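Local coordinates for protein acyltransferase (PDB 4Q38) that probably transfers long fatty acyl chains from acyl-CoA to the amino sugar of teicoplanin-type glycopeptide antibiotics, at residues 198-212 / 242-254. Numbering follows the deposited sequence.
With TEC (2-amino-6-O-decanoyl-2-deoxy-beta-D-glucopyranose), chain E.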
ATOM      1  N   LEU A 198      -9.273  -6.741  -6.319  1.00 21.68           N
ATOM      2  CA  LEU A 198     -10.255  -6.695  -7.402  1.00 23.36           C
ATOM      3  C   LEU A 198      -9.709  -5.745  -8.456  1.00 22.57           C
ATOM      4  O   LEU A 198      -9.324  -4.625  -8.151  1.00 23.37           O
ATOM      5  CB  LEU A 198     -11.593  -6.172  -6.896  1.00 23.47           C
ATOM      6  CG  LEU A 198     -12.342  -6.987  -5.842  1.00 24.67           C
ATOM      7  CD1 LEU A 198     -13.393  -6.118  -5.167  1.00 25.69           C
ATOM      8  CD2 LEU A 198     -12.992  -8.193  -6.493  1.00 24.10           C
ATOM      9  N   ALA A 199      -9.637  -6.215  -9.691  1.00 23.53           N
ATOM     10  CA  ALA A 199      -9.056  -5.414 -10.764  1.00 22.97           C
ATOM     11  C   ALA A 199      -9.732  -5.698 -12.095  1.00 23.17           C
ATOM     12  O   ALA A 199     -10.422  -6.700 -12.251  1.00 22.21           O
ATOM     13  CB  ALA A 199      -7.558  -5.681 -10.867  1.00 22.34           C
ATOM     14  N   THR A 200      -9.531  -4.803 -13.056  1.00 25.20           N
ATOM     15  CA  THR A 200     -10.018  -5.025 -14.419  1.00 28.26           C
ATOM     16  C   THR A 200      -8.956  -4.607 -15.420  1.00 28.73           C
ATOM     17  O   THR A 200      -8.237  -3.631 -15.199  1.00 28.54           O
ATOM     18  CB  THR A 200     -11.294  -4.230 -14.729  1.00 29.41           C
ATOM     19  OG1 THR A 200     -11.025  -2.837 -14.562  1.00 32.98           O
ATOM     20  CG2 THR A 200     -12.449  -4.647 -13.811  1.00 28.55           C
ATOM     21  N   GLY A 201      -8.857  -5.339 -16.524  1.00 27.74           N
ATOM     22  CA  GLY A 201      -7.935  -4.942 -17.580  1.00 29.52           C
ATOM     23  C   GLY A 201      -8.464  -3.704 -18.295  1.00 29.24           C
ATOM     24  O   GLY A 201      -9.548  -3.207 -17.980  1.00 28.24           O
ATOM     25  N   LYS A 202      -7.699  -3.212 -19.262  1.00 31.00           N
ATOM     26  CA  LYS A 202      -8.121  -2.072 -20.083  1.00 33.19           C
ATOM     27  C   LYS A 202      -9.405  -2.363 -20.854  1.00 31.12           C
ATOM     28  O   LYS A 202     -10.222  -1.471 -21.054  1.00 32.26           O
ATOM     29  CB  LYS A 202      -7.001  -1.669 -21.048  1.00 37.17           C
ATOM     30  CG  LYS A 202      -5.904  -0.832 -20.410  1.00 42.37           C
ATOM     31  CD  LYS A 202      -4.707  -0.728 -21.339  1.00 45.98           C
ATOM     32  CE  LYS A 202      -3.519  -0.082 -20.645  1.00 48.76           C
ATOM     33  NZ  LYS A 202      -2.358  -0.033 -21.578  1.00 53.10           N
ATOM     34  N   ASP A 203      -9.596  -3.620 -21.256  1.00 29.86           N
ATOM     35  CA  ASP A 203     -10.810  -4.024 -21.957  1.00 28.49           C
ATOM     36  C   ASP A 203     -11.954  -4.365 -20.996  1.00 28.46           C
ATOM     37  O   ASP A 203     -12.968  -4.927 -21.411  1.00 27.29           O
ATOM     38  CB  ASP A 203     -10.524  -5.179 -22.929  1.00 27.61           C
ATOM     39  CG  ASP A 203     -10.366  -6.539 -22.227  1.00 28.20           C
ATOM     40  OD1 ASP A 203     -10.199  -6.588 -20.997  1.00 27.48           O
ATOM     41  OD2 ASP A 203     -10.431  -7.570 -22.915  1.00 29.08           O
ATOM     42  N   GLY A 204     -11.776  -4.027 -19.718  1.00 27.67           N
ATOM     43  CA  GLY A 204     -12.784  -4.290 -18.682  1.00 27.64           C
ATOM     44  C   GLY A 204     -12.864  -5.711 -18.128  1.00 27.06           C
ATOM     45  O   GLY A 204     -13.675  -5.974 -17.244  1.00 26.50           O
ATOM     46  N   THR A 205     -12.051  -6.630 -18.648  1.00 24.93           N
ATOM     47  CA  THR A 205     -12.080  -8.030 -18.205  1.00 25.57           C
ATOM     48  C   THR A 205     -11.619  -8.133 -16.735  1.00 25.20           C
ATOM     49  O   THR A 205     -10.580  -7.588 -16.373  1.00 24.63           O
ATOM     50  CB  THR A 205     -11.231  -8.933 -19.135  1.00 26.74           C
ATOM     51  OG1 THR A 205     -11.759  -8.860 -20.468  1.00 28.05           O
ATOM     52  CG2 THR A 205     -11.231 -10.412 -18.674  1.00 26.57           C
ATOM     53  N   PRO A 206     -12.419  -8.792 -15.883  1.00 25.62           N
ATOM     54  CA  PRO A 206     -12.029  -8.895 -14.471  1.00 24.99           C
ATOM     55  C   PRO A 206     -10.772  -9.739 -14.314  1.00 24.68           C
ATOM     56  O   PRO A 206     -10.608 -10.748 -15.008  1.00 24.35           O
ATOM     57  CB  PRO A 206     -13.226  -9.607 -13.827  1.00 26.40           C
ATOM     58  CG  PRO A 206     -13.888 -10.353 -14.944  1.00 27.19           C
ATOM     59  CD  PRO A 206     -13.727  -9.432 -16.137  1.00 25.93           C
ATOM     60  N   HIS A 207      -9.872  -9.301 -13.440  1.00 24.00           N
ATOM     61  CA  HIS A 207      -8.820 -10.174 -12.938  1.00 24.39           C
ATOM     62  C   HIS A 207      -8.544  -9.881 -11.488  1.00 23.34           C
ATOM     63  O   HIS A 207      -9.179  -9.012 -10.890  1.00 22.89           O
ATOM     64  CB  HIS A 207      -7.552 -10.092 -13.794  1.00 26.24           C
ATOM     65  CG  HIS A 207      -6.883  -8.735 -13.793  1.00 28.76           C
ATOM     66  ND1 HIS A 207      -7.051  -7.846 -14.788  1.00 30.87           N
ATOM     67  CD2 HIS A 207      -5.996  -8.147 -12.888  1.00 29.23           C
ATOM     68  CE1 HIS A 207      -6.329  -6.730 -14.529  1.00 30.13           C
ATOM     69  NE2 HIS A 207      -5.680  -6.916 -13.372  1.00 30.06           N
ATOM     70  N   LEU A 208      -7.616 -10.624 -10.899  1.00 22.32           N
ATOM     71  CA  LEU A 208      -7.126 -10.272  -9.571  1.00 21.78           C
ATOM     72  C   LEU A 208      -5.694  -9.775  -9.651  1.00 21.22           C
ATOM     73  O   LEU A 208      -4.832 -10.423 -10.249  1.00 22.03           O
ATOM     74  CB  LEU A 208      -7.245 -11.459  -8.615  1.00 21.50           C
ATOM     75  CG  LEU A 208      -8.655 -12.039  -8.392  1.00 22.07           C
ATOM     76  CD1 LEU A 208      -8.517 -13.268  -7.499  1.00 22.27           C
ATOM     77  CD2 LEU A 208      -9.618 -11.047  -7.750  1.00 21.24           C
ATOM     78  N   GLY A 209      -5.437  -8.611  -9.061  1.00 20.15           N
ATOM     79  CA  GLY A 209      -4.067  -8.145  -8.897  1.00 20.81           C
ATOM     80  C   GLY A 209      -3.447  -8.977  -7.786  1.00 21.31           C
ATOM     81  O   GLY A 209      -4.095  -9.248  -6.778  1.00 21.72           O
ATOM     82  N   LEU A 210      -2.217  -9.423  -7.985  1.00 21.46           N
ATOM     83  CA  LEU A 210      -1.526 -10.213  -6.958  1.00 22.01           C
ATOM     84  C   LEU A 210      -0.430  -9.324  -6.389  1.00 22.12           C
ATOM     85  O   LEU A 210       0.255  -8.651  -7.141  1.00 24.40           O
ATOM     86  CB  LEU A 210      -0.967 -11.512  -7.555  1.00 21.96           C
ATOM     87  CG  LEU A 210      -0.252 -12.529  -6.647  1.00 21.57           C
ATOM     88  CD1 LEU A 210      -0.375 -13.917  -7.260  1.00 22.07           C
ATOM     89  CD2 LEU A 210       1.214 -12.174  -6.420  1.00 22.13           C
ATOM     90  N   HIS A 211      -0.275  -9.308  -5.065  1.00 21.80           N
ATOM     91  CA  HIS A 211       0.701  -8.426  -4.422  1.00 22.81           C
ATOM     92  C   HIS A 211       1.395  -9.157  -3.296  1.00 22.69           C
ATOM     93  O   HIS A 211       0.828 -10.078  -2.710  1.00 21.97           O
ATOM     94  CB  HIS A 211       0.025  -7.160  -3.885  1.00 22.34           C
ATOM     95  CG  HIS A 211      -0.962  -6.544  -4.844  1.00 22.65           C
ATOM     96  ND1 HIS A 211      -0.605  -5.624  -5.760  1.00 22.99           N
ATOM     97  CD2 HIS A 211      -2.325  -6.769  -5.025  1.00 22.33           C
ATOM     98  CE1 HIS A 211      -1.684  -5.264  -6.484  1.00 22.15           C
ATOM     99  NE2 HIS A 211      -2.736  -5.961  -6.032  1.00 22.29           N
ATOM    100  N   VAL A 212       2.624  -8.749  -2.996  1.00 22.08           N
ATOM    101  CA  VAL A 212       3.420  -9.406  -1.961  1.00 23.52           C
ATOM    102  C   VAL A 212       3.790  -8.368  -0.900  1.00 23.81           C
ATOM    103  O   VAL A 212       4.663  -7.521  -1.129  1.00 26.42           O
ATOM    104  CB  VAL A 212       4.703 -10.075  -2.537  1.00 23.67           C
ATOM    105  CG1 VAL A 212       5.471 -10.802  -1.429  1.00 23.58           C
ATOM    106  CG2 VAL A 212       4.365 -11.048  -3.668  1.00 23.93           C
ATOM    107  N   HIS A 242     -17.667 -10.534  -9.640  1.00 25.13           N
ATOM    108  CA  HIS A 242     -16.386 -10.220 -10.279  1.00 25.70           C
ATOM    109  C   HIS A 242     -15.983 -11.258 -11.292  1.00 26.86           C
ATOM    110  O   HIS A 242     -15.841 -10.944 -12.470  1.00 26.10           O
ATOM    111  CB  HIS A 242     -15.278  -9.957  -9.255  1.00 24.44           C
ATOM    112  CG  HIS A 242     -14.058  -9.297  -9.844  1.00 23.63           C
ATOM    113  ND1 HIS A 242     -14.092  -8.058 -10.372  1.00 23.14           N
ATOM    114  CD2 HIS A 242     -12.745  -9.747  -9.980  1.00 23.39           C
ATOM    115  CE1 HIS A 242     -12.867  -7.724 -10.818  1.00 23.95           C
ATOM    116  NE2 HIS A 242     -12.037  -8.755 -10.575  1.00 22.50           N
ATOM    117  N   GLY A 243     -15.803 -12.498 -10.849  1.00 26.02           N
ATOM    118  CA  GLY A 243     -15.563 -13.633 -11.754  1.00 26.98           C
ATOM    119  C   GLY A 243     -14.200 -13.721 -12.433  1.00 27.08           C
ATOM    120  O   GLY A 243     -14.100 -14.224 -13.542  1.00 27.22           O
ATOM    121  N   ALA A 244     -13.142 -13.267 -11.769  1.00 25.25           N
ATOM    122  CA  ALA A 244     -11.793 -13.377 -12.321  1.00 25.13           C
ATOM    123  C   ALA A 244     -11.358 -14.836 -12.458  1.00 26.33           C
ATOM    124  O   ALA A 244     -11.683 -15.667 -11.607  1.00 26.46           O
ATOM    125  CB  ALA A 244     -10.796 -12.629 -11.437  1.00 25.77           C
ATOM    126  N   ARG A 245     -10.593 -15.131 -13.506  1.00 26.19           N
ATOM    127  CA  ARG A 245      -9.990 -16.461 -13.680  1.00 28.44           C
ATOM    128  C   ARG A 245      -8.468 -16.432 -13.610  1.00 26.71           C
ATOM    129  O   ARG A 245      -7.822 -17.480 -13.476  1.00 27.59           O
ATOM    130  CB  ARG A 245     -10.428 -17.074 -15.027  1.00 31.27           C
ATOM    131  CG  ARG A 245     -11.927 -17.333 -15.137  1.00 35.20           C
ATOM    132  CD  ARG A 245     -12.409 -18.315 -14.079  1.00 39.97           C
ATOM    133  NE  ARG A 245     -11.575 -19.512 -14.050  1.00 45.00           N
ATOM    134  CZ  ARG A 245     -11.886 -20.676 -14.620  1.00 48.80           C
ATOM    135  NH1 ARG A 245     -13.044 -20.831 -15.260  1.00 49.48           N
ATOM    136  NH2 ARG A 245     -11.039 -21.697 -14.533  1.00 48.05           N
ATOM    137  N   VAL A 246      -7.892 -15.232 -13.688  1.00 24.21           N
ATOM    138  CA  VAL A 246      -6.447 -15.031 -13.818  0.50 24.23           C
ATOM    139  C   VAL A 246      -5.931 -14.017 -12.778  1.00 24.02           C
ATOM    140  O   VAL A 246      -6.631 -13.054 -12.477  1.00 23.40           O
ATOM    141  CB  VAL A 246      -6.131 -14.481 -15.234  0.50 24.19           C
ATOM    142  CG1 VAL A 246      -4.650 -14.210 -15.410  0.50 23.68           C
ATOM    143  CG2 VAL A 246      -6.633 -15.430 -16.324  0.50 24.64           C
ATOM    144  N   ALA A 247      -4.709 -14.215 -12.285  1.00 23.74           N
ATOM    145  CA  ALA A 247      -4.035 -13.230 -11.460  1.00 24.41           C
ATOM    146  C   ALA A 247      -2.969 -12.567 -12.307  1.00 25.22           C
ATOM    147  O   ALA A 247      -2.246 -13.246 -13.050  1.00 25.43           O
ATOM    148  CB  ALA A 247      -3.405 -13.879 -10.228  1.00 23.80           C
ATOM    149  N   TRP A 248      -2.883 -11.241 -12.186  1.00 25.36           N
ATOM    150  CA  TRP A 248      -1.844 -10.493 -12.866  0.50 25.26           C
ATOM    151  C   TRP A 248      -0.901  -9.898 -11.866  1.00 26.08           C
ATOM    152  O   TRP A 248      -1.297  -9.494 -10.770  1.00 26.17           O
ATOM    153  CB  TRP A 248      -2.449  -9.413 -13.752  0.50 25.03           C
ATOM    154  CG  TRP A 248      -3.125  -9.961 -14.991  0.50 25.12           C
ATOM    155  CD1 TRP A 248      -4.398 -10.522 -15.089  0.50 25.63           C
ATOM    156  CD2 TRP A 248      -2.580 -10.020 -16.352  0.50 25.08           C
ATOM    157  NE1 TRP A 248      -4.670 -10.904 -16.381  0.50 24.96           N
ATOM    158  CE2 TRP A 248      -3.616 -10.639 -17.185  0.50 25.24           C
ATOM    159  CE3 TRP A 248      -1.380  -9.645 -16.940  0.50 25.24           C
ATOM    160  CZ2 TRP A 248      -3.439 -10.845 -18.543  0.50 25.69           C
ATOM    161  CZ3 TRP A 248      -1.216  -9.862 -18.307  0.50 25.18           C
ATOM    162  CH2 TRP A 248      -2.221 -10.450 -19.088  0.50 25.22           C
ATOM    163  N   GLY A 249       0.372  -9.863 -12.230  1.00 26.45           N
ATOM    164  CA  GLY A 249       1.384  -9.238 -11.383  1.00 27.93           C
ATOM    165  C   GLY A 249       2.283  -8.341 -12.208  1.00 28.30           C
ATOM    166  O   GLY A 249       2.610  -8.679 -13.345  1.00 28.53           O
ATOM    167  N   SER A 250       2.648  -7.181 -11.658  1.00 28.44           N
ATOM    168  CA  SER A 250       3.701  -6.338 -12.235  1.00 28.68           C
ATOM    169  C   SER A 250       4.727  -6.097 -11.134  1.00 29.79           C
ATOM    170  O   SER A 250       4.376  -5.617 -10.057  1.00 29.11           O
ATOM    171  CB  SER A 250       3.161  -4.993 -12.728  1.00 30.43           C
ATOM    172  OG  SER A 250       2.165  -5.159 -13.717  1.00 30.85           O
ATOM    173  N   SER A 251       5.986  -6.450 -11.381  1.00 27.10           N
ATOM    174  CA  SER A 251       6.976  -6.398 -10.315  1.00 27.42           C
ATOM    175  C   SER A 251       8.406  -6.468 -10.820  1.00 28.18           C
ATOM    176  O   SER A 251       8.689  -7.079 -11.850  1.00 26.79           O
ATOM    177  CB  SER A 251       6.751  -7.549  -9.326  1.00 27.10           C
ATOM    178  OG  SER A 251       7.632  -7.449  -8.218  1.00 26.20           O
ATOM    179  N   TRP A 252       9.307  -5.855 -10.064  1.00 28.83           N
ATOM    180  CA  TRP A 252      10.739  -6.087 -10.245  1.00 28.50           C
ATOM    181  C   TRP A 252      11.071  -7.571 -10.162  1.00 29.92           C
ATOM    182  O   TRP A 252      12.055  -8.023 -10.760  1.00 28.36           O
ATOM    183  CB  TRP A 252      11.514  -5.304  -9.195  1.00 27.86           C
ATOM    184  CG  TRP A 252      11.237  -5.749  -7.777  1.00 27.63           C
ATOM    185  CD1 TRP A 252      10.271  -5.247  -6.899  1.00 27.76           C
ATOM    186  CD2 TRP A 252      11.914  -6.812  -7.028  1.00 27.58           C
ATOM    187  NE1 TRP A 252      10.308  -5.911  -5.700  1.00 27.91           N
ATOM    188  CE2 TRP A 252      11.272  -6.854  -5.704  1.00 27.05           C
ATOM    189  CE3 TRP A 252      12.949  -7.707  -7.308  1.00 27.44           C
ATOM    190  CZ2 TRP A 252      11.668  -7.750  -4.722  1.00 26.98           C
ATOM    191  CZ3 TRP A 252      13.334  -8.606  -6.311  1.00 28.00           C
ATOM    192  CH2 TRP A 252      12.705  -8.627  -5.049  1.00 28.59           C
ATOM    193  N   MET A 253      10.229  -8.328  -9.439  1.00 28.54           N
ATOM    194  CA  MET A 253      10.418  -9.767  -9.172  0.50 29.45           C
ATOM    195  C   MET A 253      10.340 -10.633 -10.412  1.00 28.33           C
ATOM    196  O   MET A 253      10.879 -11.744 -10.445  1.00 26.98           O
ATOM    197  CB  MET A 253       9.315 -10.290  -8.257  0.50 30.01           C
ATOM    198  CG  MET A 253       9.527 -10.124  -6.774  0.50 31.99           C
ATOM    199  SD  MET A 253       8.095 -10.901  -6.008  0.50 30.68           S
ATOM    200  CE  MET A 253       7.835  -9.787  -4.642  0.50 31.40           C
ATOM    201  N   LEU A 254       9.607 -10.145 -11.401  1.00 27.43           N
ATOM    202  CA  LEU A 254       9.365 -10.899 -12.609  1.00 27.03           C
ATOM    203  C   LEU A 254      10.432 -10.638 -13.669  1.00 28.08           C
ATOM    204  O   LEU A 254      10.342 -11.176 -14.759  1.00 29.13           O
ATOM    205  CB  LEU A 254       7.968 -10.582 -13.157  1.00 25.83           C
ATOM    206  CG  LEU A 254       6.822 -11.240 -12.371  1.00 25.86           C
ATOM    207  CD1 LEU A 254       5.472 -10.766 -12.906  1.00 25.50           C
ATOM    208  CD2 LEU A 254       6.922 -12.767 -12.415  1.00 25.21           C
TER
HETATM  209  CAV TEC E 404       7.727 -14.530  -8.393  1.00 38.94           C
HETATM  210  CAU TEC E 404       6.587 -14.401  -7.409  1.00 40.19           C
HETATM  211  CAT TEC E 404       5.356 -13.783  -8.018  1.00 40.56           C
HETATM  212  CAS TEC E 404       5.689 -12.591  -8.871  1.00 38.15           C
HETATM  213  CAR TEC E 404       4.492 -11.691  -8.958  1.00 36.83           C
HETATM  214  CAQ TEC E 404       4.787 -10.481  -8.148  1.00 36.37           C
HETATM  215  CAP TEC E 404       3.686  -9.479  -8.159  1.00 34.63           C
HETATM  216  CAO TEC E 404       3.943  -8.574  -7.002  1.00 35.20           C
HETATM  217  CAN TEC E 404       3.389  -7.225  -7.236  1.00 36.41           C
HETATM  218  CAM TEC E 404       3.403  -6.395  -5.978  1.00 40.59           C
HETATM  219  OAW TEC E 404       3.726  -6.869  -4.916  1.00 37.84           O
HETATM  220  O6  TEC E 404       3.156  -5.092  -6.196  1.00 45.70           O
HETATM  221  C6  TEC E 404       2.184  -4.402  -5.436  1.00 47.37           C
HETATM  222  C5  TEC E 404       2.809  -3.285  -4.565  1.00 53.25           C
HETATM  223  O5  TEC E 404       2.138  -2.067  -4.697  1.00 55.40           O
HETATM  224  C1  TEC E 404       3.161  -1.177  -4.171  0.50 56.48           C
HETATM  225  O1  TEC E 404       3.249   0.034  -4.642  0.50 57.27           O
HETATM  226  C2  TEC E 404       3.003  -1.154  -2.676  1.00 57.97           C
HETATM  227  N2  TEC E 404       4.013  -0.260  -2.133  1.00 60.57           N
HETATM  228  C3  TEC E 404       3.374  -2.520  -2.334  1.00 55.68           C
HETATM  229  O3  TEC E 404       2.907  -2.545  -1.097  1.00 60.90           O
HETATM  230  C4  TEC E 404       2.693  -3.604  -3.126  1.00 52.63           C
HETATM  231  O4  TEC E 404       3.357  -4.708  -2.956  1.00 46.82           O
HETATM  232  O   HOH W   1      -9.510 -13.258 -15.098  1.00 32.12           O
HETATM  233  O   HOH W   2       0.562  -6.815  -9.210  1.00 33.38           O
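The imidazole of H242 is sandwiched between L198 CD2 on one face and P206 CB on the other, the latter 3.6 Å from the ring centroid. At its edge, NE2 donates to H207 O over 2.9 Å, nearly straight at 169° and in the ring plane. H207 O also accepts from A199 N of its own hairpin, and the two donors grip it from opposite faces of the carbonyl plane. The two aliphatic faces and the in-plane bond probably restrict the turning of the H242 ring. The H207 ring, swung back over its own backbone (chi1 64°), lies between the A199–T200 backbone and W248, whose CD1 meets the other face, 3.3 Å from H207 CG, in an edge-to-face pair, planes at 56°.

Parallel strands 206-211 and 246-251 are joined by hydrogen bonds in which L208 pairs with the two residues flanking A247: L208 N to V246 O and W248 N to L208 O (2.9 Å); L210 N to W248 O continues the series. Beyond L210 the strands splay, consistent with the splayed parallel pair of GNAT folds, the gap here holding the decanoyl chain of the acylated sugar. Water 2 bridges L210 O and S250 N there, the chain runs past G249 CA, and V212 N binds the ester carbonyl OAW at 2.9 Å. M253 CE packs on V212 CB at 3.8 Å, beside the coenzyme A that V212 O and W252 NE1 bind.

The pair forms a beta-alpha-beta unit with helix 221-238, whose A231 and F235 pack on L208; strands 194-200 and 331-336 flank it in the sheet.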